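Periplasmic protein (Legionella pneumophila subsp. pneumophila, PDB 4FGQ) is a calcium-binding periplasmic cysteine protease of the bacterial transglutaminase-like family, which probably cleaves other proteins in the periplasm. Local coordinates at residues Gly66-Tyr71 / Gly83-Asp88; Lys73-Phe78 / Phe89-Tyr94; Pro155-Asn160 / Lys180-Trp185. All coordinates share one frame; numbering follows the deposited sequence.

How the contacts relate
From the N terminus, the first contact segment is the loop 66-71, followed after one residue by 73-78 at the start of helix 75-81, then by 83-88 and 89-94, which lead into and along helix 86-100. Contact 1 (66-71 with 83-88) closes the excursion through helix 75-81, contact 2 (73-78 with 89-94) the turn through strand 83-84, and the two cross. Together they fold the loop and helix 75-81 against helix 86-100, and Lys-73 NZ joins them through Gly-83 O. Contact 3 (155-160 with 180-185) separately closes the run through strand 164-166, tying strand 153-159 of the antiparallel sheet to the C-terminal helix 183-192, whose Trp-185 touches Ile-91 of contact 2.

Contact 1: residues Gly66-Tyr71 / Gly83-Asp88; sequences GASDDY and GGDCED
Ser-68 is the first residue of the loop to press on 83-88. Its CB lies 3.4 Å from Asp-85 OD2, while OG makes a weak hydrogen bond of 3.0 Å to Glu-87 OE2; a small hydroxyl side chain can serve both neighbours. Next along, Asp-69 gives its backbone N to Asp-85 OD2, a short bond of 2.7 Å that meets the carboxylate on its anti side. With CG set between its own backbone N and carbonyl carbon (chi1 62°), Asp-85 divides its two oxygens: OD2 takes this bond, while OD1 accepts from Asp-88 N and, weakly, from Glu-87 N. Asp-88 OD2 answers by accepting from Asp-85 N at 2.9 Å, which completes a capping box at the start of helix 86-100. Calcium is bound here by Asp-69, Tyr-71, Asp-85, Glu-87 and Asp-88, four carboxylates suited to a doubly charged ion and joined by Tyr-71, probably through its carbonyl O, although this chain carries no metal. Between them Cys-86 starts the helix and touches His-121, consistent with the cysteine at a helix N terminus in papain-like proteases. A water reinforces the grip on Asp-69, lying 2.6 Å from Asp-69 O and 2.8 Å from Glu-87 OE1. The Asp-69 side chain itself turns along its own loop, where OD2 accepts from Tyr-71 N in an Asx turn. Tyr-71 directs its CB away from 83-88 and its OH bonds Glu-77 OE2, but its carbonyl O, through a second water 2.7 Å away, reaches Asp-88 OD2.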
# COMPACT_ATOMS: atom_id res chain seq x y z
N GLY A 66 -11.43 -16.85 0.34
CA GLY A 66 -12.04 -15.54 0.42
C GLY A 66 -11.06 -14.51 0.96
O GLY A 66 -11.43 -13.36 1.20
N ALA A 67 -9.80 -14.92 1.13
CA ALA A 67 -8.77 -14.06 1.72
C ALA A 67 -7.69 -13.71 0.70
O ALA A 67 -7.89 -13.86 -0.50
CB ALA A 67 -8.16 -14.73 2.95
N SER A 68 -6.53 -13.26 1.18
CA SER A 68 -5.47 -12.81 0.27
C SER A 68 -4.77 -13.97 -0.41
O SER A 68 -4.84 -15.12 0.04
CB SER A 68 -4.45 -11.93 1.00
OG SER A 68 -3.72 -12.70 1.95
N ASP A 69 -4.08 -13.66 -1.51
CA ASP A 69 -3.28 -14.63 -2.25
C ASP A 69 -1.91 -14.73 -1.59
O ASP A 69 -1.47 -13.79 -0.93
CB ASP A 69 -3.13 -14.17 -3.71
CG ASP A 69 -2.47 -15.20 -4.60
OD1 ASP A 69 -3.14 -16.19 -5.00
OD2 ASP A 69 -1.28 -15.02 -4.94
N ASP A 70 -1.23 -15.87 -1.75
CA ASP A 70 0.11 -16.02 -1.16
C ASP A 70 1.14 -15.07 -1.78
O ASP A 70 2.08 -14.65 -1.10
CB ASP A 70 0.61 -17.45 -1.27
CG ASP A 70 -0.05 -18.38 -0.28
OD1 ASP A 70 -0.86 -17.92 0.55
OD2 ASP A 70 0.25 -19.58 -0.33
N TYR A 71 0.98 -14.75 -3.06
CA TYR A 71 1.95 -13.92 -3.77
C TYR A 71 1.73 -12.44 -3.49
O TYR A 71 0.60 -11.95 -3.59
CB TYR A 71 1.84 -14.18 -5.27
CG TYR A 71 2.88 -13.49 -6.11
CD1 TYR A 71 2.59 -12.32 -6.80
CD2 TYR A 71 4.16 -14.01 -6.23
CE1 TYR A 71 3.54 -11.69 -7.58
CE2 TYR A 71 5.12 -13.39 -7.01
CZ TYR A 71 4.80 -12.23 -7.68
OH TYR A 71 5.76 -11.61 -8.45
N GLY A 83 -5.01 -4.31 -10.43
CA GLY A 83 -5.46 -4.49 -9.06
C GLY A 83 -4.76 -5.64 -8.37
O GLY A 83 -3.71 -6.08 -8.82
N GLY A 84 -5.34 -6.14 -7.28
CA GLY A 84 -4.69 -7.15 -6.46
C GLY A 84 -5.48 -7.37 -5.19
O GLY A 84 -6.62 -6.90 -5.10
N ASP A 85 -4.90 -8.06 -4.21
CA ASP A 85 -5.61 -8.29 -2.96
C ASP A 85 -5.33 -7.18 -1.95
O ASP A 85 -4.65 -6.22 -2.27
CB ASP A 85 -5.32 -9.70 -2.38
CG ASP A 85 -3.85 -9.91 -2.04
OD1 ASP A 85 -3.15 -8.94 -1.70
OD2 ASP A 85 -3.39 -11.08 -2.08
N CYS A 86 -5.87 -7.31 -0.74
CA CYS A 86 -5.76 -6.23 0.25
C CYS A 86 -4.30 -5.89 0.56
O CYS A 86 -3.96 -4.72 0.81
CB CYS A 86 -6.50 -6.60 1.53
SG CYS A 86 -5.89 -8.12 2.32
N GLU A 87 -3.45 -6.90 0.53
CA GLU A 87 -2.03 -6.70 0.82
C GLU A 87 -1.41 -5.89 -0.32
O GLU A 87 -0.64 -4.95 -0.09
CB GLU A 87 -1.35 -8.06 1.02
CG GLU A 87 -2.06 -8.94 2.07
CD GLU A 87 -1.45 -10.32 2.23
OE1 GLU A 87 -0.78 -10.81 1.29
OE2 GLU A 87 -1.65 -10.94 3.30
N ASP A 88 -1.78 -6.23 -1.55
CA ASP A 88 -1.26 -5.52 -2.72
C ASP A 88 -1.69 -4.05 -2.75
O ASP A 88 -0.90 -3.18 -3.13
CB ASP A 88 -1.68 -6.21 -4.02
CG ASP A 88 -1.34 -7.70 -4.04
OD1 ASP A 88 -0.32 -8.12 -3.46
OD2 ASP A 88 -2.11 -8.47 -4.65
O HOH W 1 -0.20 -13.53 1.33
O HOH W 2 -1.53 -11.15 -4.99

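Contact 2: residues Lys73-Phe78 / Phe89-Tyr94; sequences KSPVEF and FAIIKY
Phe-78 and Ile-92 lie at the heart of a buried helix-helix contact, in which the first turn of helix 75-81 packs against helix 86-100. The fold is that of a transglutaminase-like protease of the papain clan, and here helix 86-100 is wedged between helix 43-55, strand 107-114 and the C-terminal helix 183-192. Aromatic contacts come first. The Phe-78 ring turns its edge to the face of Phe-89, with the planes at 89° and the centroids 5.0 Å apart, and CZ stands over the centre of the Phe-89 ring. Phe-78 CG is anti to the backbone N (chi1 -174°), which starts the side chain on its way across to the other helix. A CH-pi contact covers one face of the same ring: Ile-92 CG2 sits 3.8 Å from the Phe-78 centroid, 8° off the ring normal. Phenylalanine suits this place because its flat ring can offer a face to the branched aliphatic group and an edge to another ring. Purely aliphatic packing follows. Ile-92 CD1 rests 3.9 Å from Pro-75 CB, and Ile-91 CG2 approaches Pro-75 CD more loosely at 4.2 Å. Proline fits the first turn of a helix, where its lack of an N-H costs no helical bond. The polar interactions stay within 73-78 or lead outward. Lys-73 NZ forms salt bridges with Asp-81 and Glu-60, and Glu-77 OE1 forms one with Arg-191. Ser-74 and Glu-77 also make a capping box: Ser-74 OG accepts weakly from Glu-77 N, and in return Ser-74 N donates to Glu-77 OE1 at 2.9 Å, using the anti lone pair of that oxygen.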
# COMPACT_ATOMS: atom_id res chain seq x y z
N LYS A 73 2.33 -8.65 -4.68
CA LYS A 73 2.63 -7.93 -5.92
C LYS A 73 3.42 -6.65 -5.68
O LYS A 73 3.10 -5.88 -4.78
CB LYS A 73 1.33 -7.52 -6.63
CG LYS A 73 0.43 -8.68 -7.03
CD LYS A 73 -0.74 -8.15 -7.89
CE LYS A 73 -1.80 -9.21 -8.10
NZ LYS A 73 -2.83 -8.76 -9.10
N SER A 74 4.45 -6.43 -6.50
CA SER A 74 5.11 -5.12 -6.53
C SER A 74 4.14 -4.11 -7.11
O SER A 74 3.18 -4.50 -7.78
CB SER A 74 6.36 -5.18 -7.41
OG SER A 74 6.03 -5.31 -8.78
N PRO A 75 4.38 -2.81 -6.86
CA PRO A 75 3.55 -1.75 -7.44
C PRO A 75 3.37 -1.88 -8.95
O PRO A 75 2.26 -1.74 -9.45
CB PRO A 75 4.33 -0.48 -7.10
CG PRO A 75 4.99 -0.82 -5.77
CD PRO A 75 5.34 -2.28 -5.87
N VAL A 76 4.45 -2.17 -9.68
CA VAL A 76 4.32 -2.34 -11.13
C VAL A 76 3.38 -3.50 -11.49
O VAL A 76 2.57 -3.39 -12.42
CB VAL A 76 5.70 -2.49 -11.80
CG1 VAL A 76 5.54 -2.89 -13.26
CG2 VAL A 76 6.49 -1.19 -11.68
N GLU A 77 3.48 -4.60 -10.76
CA GLU A 77 2.61 -5.75 -11.03
C GLU A 77 1.14 -5.42 -10.75
O GLU A 77 0.25 -5.86 -11.48
CB GLU A 77 3.05 -6.96 -10.20
CG GLU A 77 4.37 -7.58 -10.66
CD GLU A 77 4.85 -8.67 -9.72
OE1 GLU A 77 5.06 -8.37 -8.53
OE2 GLU A 77 4.98 -9.82 -10.16
N PHE A 78 0.91 -4.65 -9.69
CA PHE A 78 -0.43 -4.17 -9.36
C PHE A 78 -0.99 -3.36 -10.53
O PHE A 78 -2.13 -3.57 -10.96
CB PHE A 78 -0.37 -3.31 -8.10
CG PHE A 78 -1.71 -2.88 -7.56
CD1 PHE A 78 -2.33 -1.73 -8.03
CD2 PHE A 78 -2.34 -3.60 -6.56
CE1 PHE A 78 -3.55 -1.31 -7.52
CE2 PHE A 78 -3.56 -3.19 -6.04
CZ PHE A 78 -4.17 -2.05 -6.53
N PHE A 89 -2.92 -3.76 -2.33
CA PHE A 89 -3.38 -2.37 -2.24
C PHE A 89 -2.54 -1.60 -1.24
O PHE A 89 -2.13 -0.45 -1.49
CB PHE A 89 -4.85 -2.30 -1.78
CG PHE A 89 -5.87 -2.44 -2.89
CD1 PHE A 89 -6.03 -3.64 -3.57
CD2 PHE A 89 -6.72 -1.38 -3.20
CE1 PHE A 89 -6.98 -3.78 -4.56
CE2 PHE A 89 -7.69 -1.52 -4.19
CZ PHE A 89 -7.81 -2.72 -4.88
N ALA A 90 -2.28 -2.21 -0.09
CA ALA A 90 -1.51 -1.53 0.95
C ALA A 90 -0.08 -1.26 0.50
O ALA A 90 0.49 -0.20 0.79
CB ALA A 90 -1.53 -2.33 2.25
N ILE A 91 0.49 -2.21 -0.23
CA ILE A 91 1.86 -2.09 -0.73
C ILE A 91 2.03 -0.94 -1.73
O ILE A 91 2.95 -0.13 -1.59
CB ILE A 91 2.35 -3.43 -1.31
CG1 ILE A 91 2.54 -4.45 -0.19
CG2 ILE A 91 3.63 -3.21 -2.12
CD1 ILE A 91 2.63 -5.90 -0.68
N ILE A 92 1.15 -0.84 -2.72
CA ILE A 92 1.29 0.24 -3.69
C ILE A 92 0.98 1.60 -3.06
O ILE A 92 1.62 2.60 -3.41
CB ILE A 92 0.52 -0.02 -5.02
CG1 ILE A 92 0.87 1.07 -6.04
CG2 ILE A 92 -0.98 -0.08 -4.79
CD1 ILE A 92 0.60 0.67 -7.49
N LYS A 93 0.04 1.65 -2.12
CA LYS A 93 -0.22 2.90 -1.41
C LYS A 93 1.02 3.35 -0.65
O LYS A 93 1.36 4.54 -0.66
CB LYS A 93 -1.39 2.74 -0.45
CG LYS A 93 -2.76 2.68 -1.14
CD LYS A 93 -3.86 2.41 -0.12
CE LYS A 93 -5.18 2.06 -0.81
NZ LYS A 93 -6.23 1.77 0.22
N TYR A 94 1.68 2.40 0.01
CA TYR A 94 2.90 2.68 0.76
C TYR A 94 3.98 3.28 -0.15
O TYR A 94 4.48 4.37 0.12
CB TYR A 94 3.42 1.42 1.45
CG TYR A 94 4.85 1.56 1.95
CD1 TYR A 94 5.14 2.27 3.11
CD2 TYR A 94 5.91 1.01 1.24
CE1 TYR A 94 6.47 2.40 3.56
CE2 TYR A 94 7.22 1.15 1.66
CZ TYR A 94 7.49 1.85 2.82
OH TYR A 94 8.80 1.97 3.22

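Contact 3: residues Pro155-Asn160 / Lys180-Trp185; sequences PVYSFN and KSLGKW
Leu-182 and Phe-159 make the apolar centre. The methyl CD2 of Leu-182 lies over one face of the Phe-159 ring, displaced toward its rim and 3.8 Å from the centroid, a CH-pi contact in which the two side chains cross at about a right angle. The same methyl bridges to a second ring, lying 3.9 Å from Tyr-157 CE1 as those side chains meet tip to tip. Phe-159 points its CB toward 180-185, and chi1 63° sets CG between the backbone N and the carbonyl carbon. Against the indole the ring works by its edge: Phe-159 CE1 lies over the face of Trp-185, 3.5 Å from CD2, in an edge-to-face pair whose planes, taken with the five-membered ring of Trp-185, stand at 70°. A large indole suits this position because its face packs on phenylalanine while its N-H remains available at the rim. That N-H forms the polar edge, Trp-185 NE1 donating to Asn-160 O at 3.1 Å. The bond is bent (144°), and the donor stands well above the carbonyl plane. Where the strand ends, CB of Asn-160 points away from 180-185, and its amide is held elsewhere: OD1 accepts from Gly-163 N and Glu-162 N, and ND2 bonds Leu-107 O. Strand 153-159 runs between strands 107-114 and 164-166, with a classic beta bulge where Val-156 and Tyr-157 face Tyr-111, while Trp-185, on helix 183-192, also touches Trp-72 and reaches Ile-91 of helix 86-100.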
# COMPACT_ATOMS: atom_id res chain seq x y z
N PRO A 155 -4.34 -5.54 14.98
CA PRO A 155 -3.01 -5.70 14.38
C PRO A 155 -2.23 -6.90 14.92
O PRO A 155 -2.28 -7.21 16.12
CB PRO A 155 -2.30 -4.40 14.77
CG PRO A 155 -3.41 -3.40 14.92
CD PRO A 155 -4.52 -4.19 15.57
N VAL A 156 -1.52 -7.57 14.03
CA VAL A 156 -0.64 -8.68 14.36
C VAL A 156 0.82 -8.27 14.18
O VAL A 156 1.64 -8.47 15.08
CB VAL A 156 -0.99 -9.91 13.51
CG1 VAL A 156 -0.06 -11.08 13.83
CG2 VAL A 156 -2.43 -10.31 13.78
N TYR A 157 1.15 -7.72 13.02
CA TYR A 157 2.49 -7.18 12.80
C TYR A 157 2.43 -6.07 11.78
O TYR A 157 1.44 -5.93 11.08
CB TYR A 157 3.49 -8.27 12.36
CG TYR A 157 3.31 -8.79 10.94
CD1 TYR A 157 3.96 -8.18 9.87
CD2 TYR A 157 2.53 -9.91 10.68
CE1 TYR A 157 3.81 -8.66 8.58
CE2 TYR A 157 2.38 -10.40 9.39
CZ TYR A 157 3.02 -9.76 8.35
OH TYR A 157 2.88 -10.23 7.06
N SER A 158 3.49 -5.27 11.70
CA SER A 158 3.56 -4.22 10.70
C SER A 158 4.99 -4.13 10.17
O SER A 158 5.92 -4.63 10.79
CB SER A 158 3.08 -2.88 11.26
OG SER A 158 3.91 -2.44 12.31
N PHE A 159 5.15 -3.51 9.01
CA PHE A 159 6.47 -3.45 8.39
C PHE A 159 6.55 -2.32 7.37
O PHE A 159 5.53 -1.80 6.90
CB PHE A 159 6.79 -4.79 7.72
CG PHE A 159 5.86 -5.14 6.60
CD1 PHE A 159 6.21 -4.89 5.29
CD2 PHE A 159 4.63 -5.73 6.87
CE1 PHE A 159 5.35 -5.22 4.25
CE2 PHE A 159 3.76 -6.06 5.83
CZ PHE A 159 4.13 -5.80 4.52
N ASN A 160 7.77 -1.94 7.02
CA ASN A 160 8.00 -1.08 5.87
C ASN A 160 9.35 -1.45 5.24
O ASN A 160 9.91 -2.49 5.56
CB ASN A 160 7.91 0.41 6.23
CG ASN A 160 8.81 0.80 7.38
OD1 ASN A 160 9.83 0.16 7.63
ND2 ASN A 160 8.43 1.86 8.10
N LYS A 180 13.46 -7.77 5.95
CA LYS A 180 13.86 -8.83 5.03
C LYS A 180 13.72 -10.24 5.61
O LYS A 180 13.93 -11.23 4.90
CB LYS A 180 15.28 -8.59 4.53
N SER A 181 13.38 -10.34 6.90
CA SER A 181 13.08 -11.63 7.52
C SER A 181 11.69 -12.08 7.05
O SER A 181 11.29 -13.23 7.25
CB SER A 181 13.11 -11.52 9.04
OG SER A 181 14.30 -10.88 9.49
N LEU A 182 10.98 -11.13 6.45
CA LEU A 182 9.72 -11.38 5.78
C LEU A 182 10.08 -11.72 4.33
O LEU A 182 10.35 -10.82 3.52
CB LEU A 182 8.87 -10.10 5.84
CG LEU A 182 7.34 -10.07 5.95
CD1 LEU A 182 6.85 -10.99 7.04
CD2 LEU A 182 6.90 -8.64 6.24
N GLY A 183 10.12 -13.01 4.02
CA GLY A 183 10.63 -13.50 2.74
C GLY A 183 10.02 -12.91 1.48
O GLY A 183 10.75 -12.55 0.56
N LYS A 184 8.70 -12.81 1.44
CA LYS A 184 8.00 -12.30 0.26
C LYS A 184 8.29 -10.83 0.05
O LYS A 184 8.28 -10.35 -1.08
CB LYS A 184 6.50 -12.46 0.40
CG LYS A 184 6.02 -13.88 0.52
CD LYS A 184 4.64 -13.88 1.15
CE LYS A 184 4.07 -15.26 1.14
NZ LYS A 184 2.70 -15.30 1.72
N TRP A 185 8.49 -10.13 1.16
CA TRP A 185 8.73 -8.69 1.14
C TRP A 185 10.14 -8.44 0.65
O TRP A 185 10.37 -7.57 -0.18
CB TRP A 185 8.53 -8.14 2.56
CG TRP A 185 8.73 -6.65 2.72
CD1 TRP A 185 9.60 -6.05 3.57
CD2 TRP A 185 8.03 -5.60 2.05
NE1 TRP A 185 9.50 -4.68 3.47
CE2 TRP A 185 8.54 -4.38 2.53
CE3 TRP A 185 7.03 -5.56 1.07
CZ2 TRP A 185 8.08 -3.13 2.08
CZ3 TRP A 185 6.58 -4.33 0.62
CH2 TRP A 185 7.10 -3.14 1.13